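Local atomic coordinates of sulfoquinovosidase (Escherichia coli, PDB entry 5AEG), a protein that hydrolyses sulfoquinovosyl diacylglycerides, the plant sulfolipids, and simple sulfoquinovosides such as sulfoquinovosyl glycerol, releasing sulfoquinovose for sulfoglycolysis. Residues E347-Y353 with N379-W385; A434-Y438 with S461-S465. All coordinates share one frame. Residue numbers count along the deposited sequence, not the author numbering.

Contact 1: residues E347-Y353 with N379-W385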
loop_
_atom_site.group_PDB
_atom_site.type_symbol
_atom_site.label_atom_id
_atom_site.label_comp_id
_atom_site.label_asym_id
_atom_site.label_seq_id
_atom_site.Cartn_x
_atom_site.Cartn_y
_atom_site.Cartn_z
ATOM N N GLU A 347 -14.233 -24.932 13.659
ATOM C CA GLU A 347 -14.266 -24.210 14.902
ATOM C C GLU A 347 -14.998 -22.854 14.817
ATOM O O GLU A 347 -15.883 -22.537 15.632
ATOM C CB GLU A 347 -12.847 -24.081 15.435
ATOM C CG GLU A 347 -12.728 -23.307 16.735
ATOM C CD GLU A 347 -11.334 -23.397 17.367
ATOM O OE1 GLU A 347 -10.317 -23.409 16.636
ATOM O OE2 GLU A 347 -11.256 -23.427 18.611
ATOM N N ALA A 348 -14.646 -22.075 13.813
ATOM C CA ALA A 348 -15.356 -20.858 13.495
ATOM C C ALA A 348 -16.866 -21.040 13.281
ATOM O O ALA A 348 -17.656 -20.287 13.841
ATOM C CB ALA A 348 -14.744 -20.204 12.236
ATOM N N ALA A 349 -17.242 -22.016 12.458
ATOM C CA ALA A 349 -18.661 -22.299 12.225
ATOM C C ALA A 349 -19.320 -22.613 13.568
ATOM O O ALA A 349 -20.397 -22.114 13.849
ATOM C CB ALA A 349 -18.861 -23.429 11.235
ATOM N N GLN A 350 -18.654 -23.377 14.420
ATOM C CA GLN A 350 -19.272 -23.761 15.711
ATOM C C GLN A 350 -19.498 -22.603 16.633
ATOM O O GLN A 350 -20.454 -22.638 17.407
ATOM C CB GLN A 350 -18.418 -24.724 16.496
ATOM C CG GLN A 350 -18.334 -26.102 15.925
ATOM C CD GLN A 350 -17.219 -26.877 16.600
ATOM O OE1 GLN A 350 -16.786 -26.539 17.731
ATOM N NE2 GLN A 350 -16.723 -27.910 15.912
ATOM N N HIS A 351 -18.611 -21.605 16.628
ATOM C CA HIS A 351 -18.737 -20.500 17.548
ATOM C C HIS A 351 -19.384 -19.229 16.965
ATOM O O HIS A 351 -19.479 -18.232 17.665
ATOM C CB HIS A 351 -17.402 -20.188 18.154
ATOM C CG HIS A 351 -16.891 -21.270 19.039
ATOM N ND1 HIS A 351 -16.440 -22.486 18.549
ATOM C CD2 HIS A 351 -16.747 -21.322 20.384
ATOM C CE1 HIS A 351 -16.039 -23.238 19.560
ATOM N NE2 HIS A 351 -16.205 -22.551 20.679
ATOM N N GLY A 352 -19.854 -19.277 15.724
ATOM C CA GLY A 352 -20.475 -18.106 15.036
ATOM C C GLY A 352 -19.409 -17.014 14.682
ATOM O O GLY A 352 -19.716 -15.817 14.682
ATOM N N TYR A 353 -18.172 -17.444 14.427
ATOM C CA TYR A 353 -17.035 -16.524 14.122
ATOM C C TYR A 353 -16.937 -16.093 12.627
ATOM O O TYR A 353 -16.048 -15.263 12.263
ATOM C CB TYR A 353 -15.707 -17.185 14.560
ATOM C CG TYR A 353 -15.479 -17.372 16.074
ATOM C CD1 TYR A 353 -16.251 -16.707 17.015
ATOM C CD2 TYR A 353 -14.473 -18.230 16.557
ATOM C CE1 TYR A 353 -16.041 -16.858 18.373
ATOM C CE2 TYR A 353 -14.263 -18.394 17.926
ATOM C CZ TYR A 353 -15.069 -17.691 18.814
ATOM O OH TYR A 353 -14.946 -17.751 20.165
ATOM N N ASN A 379 -16.713 -9.185 14.892
ATOM C CA ASN A 379 -17.112 -9.953 16.071
ATOM C C ASN A 379 -15.983 -10.010 17.062
ATOM O O ASN A 379 -14.928 -10.627 16.840
ATOM C CB ASN A 379 -17.552 -11.343 15.635
ATOM C CG ASN A 379 -17.952 -12.263 16.817
ATOM O OD1 ASN A 379 -17.588 -12.033 17.976
ATOM N ND2 ASN A 379 -18.653 -13.282 16.490
ATOM N N PRO A 380 -16.150 -9.352 18.187
ATOM C CA PRO A 380 -14.985 -9.274 19.076
ATOM C C PRO A 380 -14.406 -10.636 19.580
ATOM O O PRO A 380 -13.196 -10.743 19.886
ATOM C CB PRO A 380 -15.495 -8.430 20.253
ATOM C CG PRO A 380 -16.762 -7.769 19.786
ATOM C CD PRO A 380 -17.339 -8.627 18.712
ATOM N N GLU A 381 -15.226 -11.678 19.637
ATOM C CA GLU A 381 -14.702 -12.975 20.035
ATOM C C GLU A 381 -13.983 -13.644 18.862
ATOM O O GLU A 381 -13.000 -14.339 19.063
ATOM C CB GLU A 381 -15.827 -13.886 20.530
ATOM C CG GLU A 381 -16.493 -13.380 21.793
ATOM C CD GLU A 381 -17.859 -14.015 21.984
ATOM O OE1 GLU A 381 -17.978 -15.264 21.814
ATOM O OE2 GLU A 381 -18.813 -13.265 22.288
ATOM N N ALA A 382 -14.509 -13.451 17.655
ATOM C CA ALA A 382 -13.848 -14.008 16.457
ATOM C C ALA A 382 -12.456 -13.340 16.256
ATOM O O ALA A 382 -11.469 -14.027 15.940
ATOM C CB ALA A 382 -14.712 -13.827 15.255
ATOM N N TYR A 383 -12.412 -12.017 16.474
ATOM C CA TYR A 383 -11.175 -11.213 16.414
ATOM C C TYR A 383 -10.162 -11.693 17.392
ATOM O O TYR A 383 -9.017 -11.990 16.996
ATOM C CB TYR A 383 -11.496 -9.740 16.622
ATOM C CG TYR A 383 -10.319 -8.818 16.571
ATOM C CD1 TYR A 383 -9.529 -8.604 17.688
ATOM C CD2 TYR A 383 -9.990 -8.144 15.401
ATOM C CE1 TYR A 383 -8.460 -7.732 17.671
ATOM C CE2 TYR A 383 -8.898 -7.277 15.358
ATOM C CZ TYR A 383 -8.123 -7.068 16.472
ATOM O OH TYR A 383 -7.041 -6.207 16.412
ATOM N N ALA A 384 -10.580 -11.841 18.666
ATOM C CA ALA A 384 -9.756 -12.433 19.740
ATOM C C ALA A 384 -9.247 -13.806 19.414
ATOM O O ALA A 384 -8.059 -14.115 19.652
ATOM C CB ALA A 384 -10.528 -12.498 21.081
ATOM N N TRP A 385 -10.146 -14.616 18.888
ATOM C CA TRP A 385 -9.851 -16.002 18.498
ATOM C C TRP A 385 -8.778 -16.060 17.416
ATOM O O TRP A 385 -7.890 -16.854 17.473
ATOM C CB TRP A 385 -11.116 -16.670 17.949
ATOM C CG TRP A 385 -10.949 -18.006 17.206
ATOM C CD1 TRP A 385 -10.647 -19.245 17.736
ATOM C CD2 TRP A 385 -11.069 -18.213 15.800
ATOM N NE1 TRP A 385 -10.592 -20.186 16.744
ATOM C CE2 TRP A 385 -10.843 -19.581 15.548
ATOM C CE3 TRP A 385 -11.391 -17.385 14.727
ATOM C CZ2 TRP A 385 -10.910 -20.113 14.282
ATOM C CZ3 TRP A 385 -11.459 -17.915 13.480
ATOM C CH2 TRP A 385 -11.218 -19.265 13.262
HETATM O O HOH W 1 -19.549 -15.415 18.153
#

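Contact 2: residues A434-Y438 with S461-S465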
loop_
_atom_site.group_PDB
_atom_site.type_symbol
_atom_site.label_atom_id
_atom_site.label_comp_id
_atom_site.label_asym_id
_atom_site.label_seq_id
_atom_site.Cartn_x
_atom_site.Cartn_y
_atom_site.Cartn_z
ATOM N N ALA A 434 -4.997 -5.688 9.726
ATOM C CA ALA A 434 -3.721 -5.252 10.156
ATOM C C ALA A 434 -3.657 -5.136 11.729
ATOM O O ALA A 434 -2.677 -5.568 12.361
ATOM C CB ALA A 434 -3.331 -3.901 9.512
ATOM N N LYS A 435 -4.702 -4.606 12.321
ATOM C CA LYS A 435 -4.717 -4.420 13.779
ATOM C C LYS A 435 -4.611 -5.788 14.472
ATOM O O LYS A 435 -3.946 -5.900 15.499
ATOM C CB LYS A 435 -6.011 -3.715 14.210
ATOM C CG LYS A 435 -6.033 -3.233 15.654
ATOM C CD LYS A 435 -7.372 -2.573 16.008
ATOM C CE LYS A 435 -7.166 -1.661 17.217
ATOM N NZ LYS A 435 -8.328 -1.686 18.090
ATOM N N CYS A 436 -5.257 -6.813 13.882
ATOM C CA CYS A 436 -5.259 -8.171 14.459
ATOM C C CYS A 436 -3.843 -8.700 14.538
ATOM O O CYS A 436 -3.356 -9.236 15.598
ATOM C CB CYS A 436 -6.153 -9.073 13.618
ATOM S SG CYS A 436 -6.447 -10.742 14.288
ATOM N N ASN A 437 -3.099 -8.493 13.452
ATOM C CA ASN A 437 -1.687 -8.832 13.414
ATOM C C ASN A 437 -0.831 -8.036 14.413
ATOM O O ASN A 437 -0.024 -8.616 15.181
ATOM C CB ASN A 437 -1.165 -8.694 11.946
ATOM C CG ASN A 437 -1.656 -9.824 11.029
ATOM O OD1 ASN A 437 -1.018 -10.895 10.927
ATOM N ND2 ASN A 437 -2.765 -9.589 10.321
ATOM N N TYR A 438 -0.977 -6.707 14.386
ATOM C CA TYR A 438 -0.215 -5.816 15.238
ATOM C C TYR A 438 -0.460 -6.186 16.716
ATOM O O TYR A 438 0.470 -6.281 17.469
ATOM C CB TYR A 438 -0.686 -4.378 14.990
ATOM C CG TYR A 438 -0.060 -3.363 15.842
ATOM C CD1 TYR A 438 1.128 -2.792 15.487
ATOM C CD2 TYR A 438 -0.646 -2.996 17.082
ATOM C CE1 TYR A 438 1.737 -1.849 16.310
ATOM C CE2 TYR A 438 -0.048 -2.049 17.902
ATOM C CZ TYR A 438 1.137 -1.489 17.509
ATOM O OH TYR A 438 1.741 -0.563 18.324
ATOM N N SER A 461 -3.633 1.618 8.795
ATOM C CA SER A 461 -2.476 0.758 8.439
ATOM C C SER A 461 -1.148 1.458 8.735
ATOM O O SER A 461 -0.123 0.849 8.980
ATOM C CB SER A 461 -2.557 0.325 6.931
ATOM O OG SER A 461 -3.628 -0.606 6.826
ATOM N N GLN A 462 -1.173 2.779 8.717
ATOM C CA GLN A 462 -0.009 3.561 9.106
ATOM C C GLN A 462 0.528 3.237 10.539
ATOM O O GLN A 462 1.735 3.346 10.790
ATOM C CB GLN A 462 -0.327 5.040 9.012
ATOM C CG GLN A 462 -0.603 5.601 7.640
ATOM C CD GLN A 462 -1.986 5.289 7.106
ATOM O OE1 GLN A 462 -2.883 4.837 7.853
ATOM N NE2 GLN A 462 -2.169 5.525 5.806
ATOM N N LYS A 463 -0.369 2.888 11.449
ATOM C CA LYS A 463 0.033 2.419 12.810
ATOM C C LYS A 463 0.211 0.870 12.820
ATOM O O LYS A 463 1.162 0.325 13.409
ATOM C CB LYS A 463 -1.074 2.745 13.845
ATOM C CG LYS A 463 -0.715 2.326 15.297
ATOM C CD LYS A 463 -1.743 2.962 16.235
ATOM C CE LYS A 463 -1.709 2.498 17.694
ATOM N NZ LYS A 463 -0.356 2.066 18.106
ATOM N N TYR A 464 -0.736 0.186 12.195
ATOM C CA TYR A 464 -0.867 -1.240 12.417
ATOM C C TYR A 464 -0.092 -2.149 11.461
ATOM O O TYR A 464 0.183 -3.261 11.856
ATOM C CB TYR A 464 -2.347 -1.632 12.393
ATOM C CG TYR A 464 -3.144 -0.989 13.518
ATOM C CD1 TYR A 464 -2.698 -1.054 14.839
ATOM C CD2 TYR A 464 -4.286 -0.259 13.237
ATOM C CE1 TYR A 464 -3.424 -0.453 15.879
ATOM C CE2 TYR A 464 -5.004 0.350 14.258
ATOM C CZ TYR A 464 -4.570 0.244 15.566
ATOM O OH TYR A 464 -5.293 0.859 16.536
ATOM N N SER A 465 0.279 -1.710 10.243
ATOM C CA SER A 465 1.041 -2.640 9.337
ATOM C C SER A 465 2.525 -2.306 9.513
ATOM O O SER A 465 2.977 -1.179 9.225
ATOM C CB SER A 465 0.661 -2.502 7.888
ATOM O OG SER A 465 1.463 -3.364 7.111
#

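Contact 1: residues E347-Y353 with N379-W385
Y353 fills the gap between the end of helix 343-351 and the first turn of helix 380-395, and gives up more surface here than any other residue. One face of its ring lies against the backbone of the second helix: A382 CA sits 3.9 Å from the ring centroid, 23° off the normal, a CH-pi contact. Nearer the main chain, Y353 CB meets A382 CB at 3.6 Å. On another flank comes W385, whose CG is 3.4 Å from Y353 CE2; the tyrosine ring and the five-membered indole ring have centroids 4.8 Å apart and planes at 39°, an oblique pair. The far end of the indole continues the apolar patch, with W385 CH2 3.8 Å from A348 CB, while E381 CB closes on Y353 CE1 at 3.7 Å. Both helices belong to the TIM-barrel domain of this GH31 enzyme, where the chain between them carries the strands 364-367 and 370-374. The first helix stops in a Schellman motif at G352, whose positive phi suits glycine, and the chain turns there, with Y353 following directly into the gap. The second starts at N379, the N-cap, whose OD1 accepts from E381 N at 2.9 Å and, weakly, from A382 N at 3.4 Å. The two helix ends are joined by the same asparagine: N379 ND2 makes a weak 3.3 Å hydrogen bond to G352 O, and a water bridges N379 ND2 (2.8 Å) to H351 O (2.9 Å). At another edge W385 NE1 donates a weak hydrogen bond to E347 OE1, 3.2 Å long but nearly straight at 164°.

Contact 2: residues A434-Y438 with S461-S465
This is an aromatic contact between a long helix of the TIM barrel, 422-444, and the short helix 461-464, the elements before and after barrel strand 451-454. A434 and S465 both also touch M454 of that strand. At the centre, the edge of Y464 points at the face of Y438 in a T-shaped (edge-to-face) pair, with ring centroids 5.3 Å apart, planes at 67° and Y464 CD1 3.6 Å from Y438 CD2. One face of Y464 is covered by the aliphatic part of K435, whose CG lies 3.8 Å from the ring centroid and 11° off the normal, a CH-pi contact. The small A434 lets the backbones approach: its CB is 3.8 Å from Y464 CB, and the CA atoms of K435 and Y464 are 5.2 Å apart. Y464 O, 3.4 Å from Y438 CB, is buried without a polar partner. At the outer end of the tyrosine, K463 NZ gives a weak hydrogen bond to Y438 OH at 3.4 Å.

Both contacts belong to the TIM-barrel domain and are only partly buried, but contact 1 is peripheral, its centre about 28 Å from that of the chain, and contact 2 nearer the core, at about 12 Å. They hold different pairs of helices, joined by Y383: it stands on helix 380-395 of contact 1 and packs on K435 and C436 of contact 2, with Y383 OH hydrogen-bonded to E439. Contact 1 is centred on one tyrosine against a tryptophan, with helix-end capping and a water at its edge; contact 2, on a tyrosine pair, is mostly ring and lysine-methylene packing, with one weak lysine-tyrosine hydrogen bond. The S465 side chain of contact 2 is about 11 Å from that of D405, the nucleophile.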